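Local coordinates for protein dextranase (Pseudarthrobacter oxydans, PDB 6NZS) that hydrolyses internal alpha-1,6-glucosidic linkages of dextran as an endo-acting glycoside hydrolase of family 49, at residues 253-256 against 257-260. Numbering follows the deposited sequence.
Sequences WVYL and APGA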
ATOM      1  N   TRP A 253      10.447 -18.684  11.073  1.00 12.05           N
ATOM      2  CA  TRP A 253      11.074 -17.711  10.187  1.00 12.76           C
ATOM      3  C   TRP A 253      10.910 -18.176   8.750  1.00 12.82           C
ATOM      4  O   TRP A 253      11.261 -19.314   8.424  1.00 12.24           O
ATOM      5  CB  TRP A 253      12.563 -17.623  10.536  1.00 12.41           C
ATOM      6  CG  TRP A 253      13.327 -16.426  10.023  1.00 11.67           C
ATOM      7  CD1 TRP A 253      12.999 -15.599   8.977  1.00 12.47           C
ATOM      8  CD2 TRP A 253      14.565 -15.943  10.544  1.00 13.46           C
ATOM      9  NE1 TRP A 253      13.963 -14.626   8.831  1.00 11.99           N
ATOM     10  CE2 TRP A 253      14.933 -14.816   9.784  1.00 13.15           C
ATOM     11  CE3 TRP A 253      15.393 -16.350  11.597  1.00 13.88           C
ATOM     12  CZ2 TRP A 253      16.100 -14.094  10.041  1.00 14.11           C
ATOM     13  CZ3 TRP A 253      16.551 -15.639  11.845  1.00 14.84           C
ATOM     14  CH2 TRP A 253      16.894 -14.521  11.074  1.00 16.32           C
ATOM     15  N   VAL A 254      10.380 -17.299   7.894  1.00 11.59           N
ATOM     16  CA  VAL A 254      10.399 -17.484   6.447  1.00 11.44           C
ATOM     17  C   VAL A 254      11.272 -16.380   5.866  1.00 10.52           C
ATOM     18  O   VAL A 254      11.058 -15.196   6.158  1.00 10.71           O
ATOM     19  CB  VAL A 254       8.980 -17.445   5.853  1.00 12.81           C
ATOM     20  CG1 VAL A 254       9.050 -17.369   4.330  1.00 13.38           C
ATOM     21  CG2 VAL A 254       8.194 -18.671   6.308  1.00 13.50           C
ATOM     22  N   TYR A 255      12.275 -16.764   5.080  1.00 10.50           N
ATOM     23  CA  TYR A 255      13.233 -15.826   4.512  1.00 10.80           C
ATOM     24  C   TYR A 255      13.174 -15.911   2.995  1.00 12.21           C
ATOM     25  O   TYR A 255      13.302 -16.999   2.423  1.00 11.63           O
ATOM     26  CB  TYR A 255      14.661 -16.129   4.999  1.00 10.01           C
ATOM     27  CG  TYR A 255      15.676 -15.197   4.389  1.00 10.35           C
ATOM     28  CD1 TYR A 255      15.715 -13.855   4.746  1.00 10.09           C
ATOM     29  CD2 TYR A 255      16.569 -15.644   3.432  1.00 11.12           C
ATOM     30  CE1 TYR A 255      16.622 -12.983   4.171  1.00  9.93           C
ATOM     31  CE2 TYR A 255      17.495 -14.778   2.853  1.00 11.42           C
ATOM     32  CZ  TYR A 255      17.508 -13.447   3.221  1.00 10.79           C
ATOM     33  OH  TYR A 255      18.412 -12.580   2.641  1.00 13.58           O
ATOM     34  N   LEU A 256      12.983 -14.765   2.348  1.00 10.91           N
ATOM     35  CA  LEU A 256      12.979 -14.658   0.889  1.00 10.83           C
ATOM     36  C   LEU A 256      14.226 -13.875   0.501  1.00  9.94           C
ATOM     37  O   LEU A 256      14.289 -12.661   0.705  1.00 11.70           O
ATOM     38  CB  LEU A 256      11.728 -13.934   0.386  1.00 11.64           C
ATOM     39  CG  LEU A 256      10.361 -14.408   0.882  1.00 14.56           C
ATOM     40  CD1 LEU A 256       9.259 -13.639   0.166  1.00 16.25           C
ATOM     41  CD2 LEU A 256      10.181 -15.892   0.667  1.00 17.28           C
ATOM     42  N   ALA A 257      15.215 -14.561  -0.054  1.00 10.75           N
ATOM     43  CA  ALA A 257      16.455 -13.899  -0.408  1.00 11.52           C
ATOM     44  C   ALA A 257      16.200 -12.859  -1.491  1.00 11.28           C
ATOM     45  O   ALA A 257      15.237 -12.964  -2.258  1.00 11.36           O
ATOM     46  CB  ALA A 257      17.457 -14.923  -0.935  1.00 13.11           C
ATOM     47  N   PRO A 258      17.058 -11.841  -1.584  1.00 11.56           N
ATOM     48  CA  PRO A 258      17.006 -10.968  -2.760  1.00 12.21           C
ATOM     49  C   PRO A 258      17.201 -11.825  -3.999  1.00 12.83           C
ATOM     50  O   PRO A 258      18.140 -12.619  -4.079  1.00 15.18           O
ATOM     51  CB  PRO A 258      18.181 -10.005  -2.549  1.00 14.08           C
ATOM     52  CG  PRO A 258      19.075 -10.694  -1.575  1.00 20.28           C
ATOM     53  CD  PRO A 258      18.204 -11.539  -0.707  1.00 12.68           C
ATOM     54  N   GLY A 259      16.288 -11.696  -4.952  1.00 10.79           N
ATOM     55  CA  GLY A 259      16.316 -12.552  -6.117  1.00 11.16           C
ATOM     56  C   GLY A 259      15.464 -13.797  -6.015  1.00 12.22           C
ATOM     57  O   GLY A 259      15.366 -14.542  -7.001  1.00 12.76           O
ATOM     58  N   ALA A 260      14.853 -14.057  -4.861  1.00 12.11           N
ATOM     59  CA  ALA A 260      13.841 -15.095  -4.773  1.00 10.99           C
ATOM     60  C   ALA A 260      12.497 -14.531  -5.208  1.00 12.63           C
ATOM     61  O   ALA A 260      12.143 -13.398  -4.867  1.00 12.06           O
ATOM     62  CB  ALA A 260      13.740 -15.619  -3.342  1.00 10.97           C
TER
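The phenol ring of Y255 lies over the backbone of A257, with the peptide nitrogen of A257 above one of its faces. Its nearest approach to A257 is from CE2 of Y255 to CA of A257, at 3.5 Å, and the same ring carbon stands 3.8 Å from the A257 CB, so the alanine packs by van der Waals contact against the CE2 side of that face. Because CG is turned anti to the backbone N of Y255 (chi1 178°), beside the carbonyl carbon, the ring is carried forward along the chain over the residues that follow. Its OH end reaches P258, where OH and the P258 CD are 3.5 Å apart and the ring meets the pyrrolidine at an oblique angle. This is a corner of the parallel beta-solenoid that family 49 enzymes share: strand 253-256 pairs in parallel with 229-232 and 275-279, and the chain then bends through a type II turn, A257 to A260, into strand 260-263. The turn is closed by A260 N donating to A257 O at 2.8 Å, and the positive phi of G259 (93°) suits its third position. L256 lies on the other side of the strand from Y255 and touches F232, while the CB of A260 comes to 4.2 Å from the backbone C of L256. An alanine in place of Y255 would probably strip A257 and P258 of their aromatic cover and open a gap beside Y231, whose ring meets that of Y255 with the planes at about 55°.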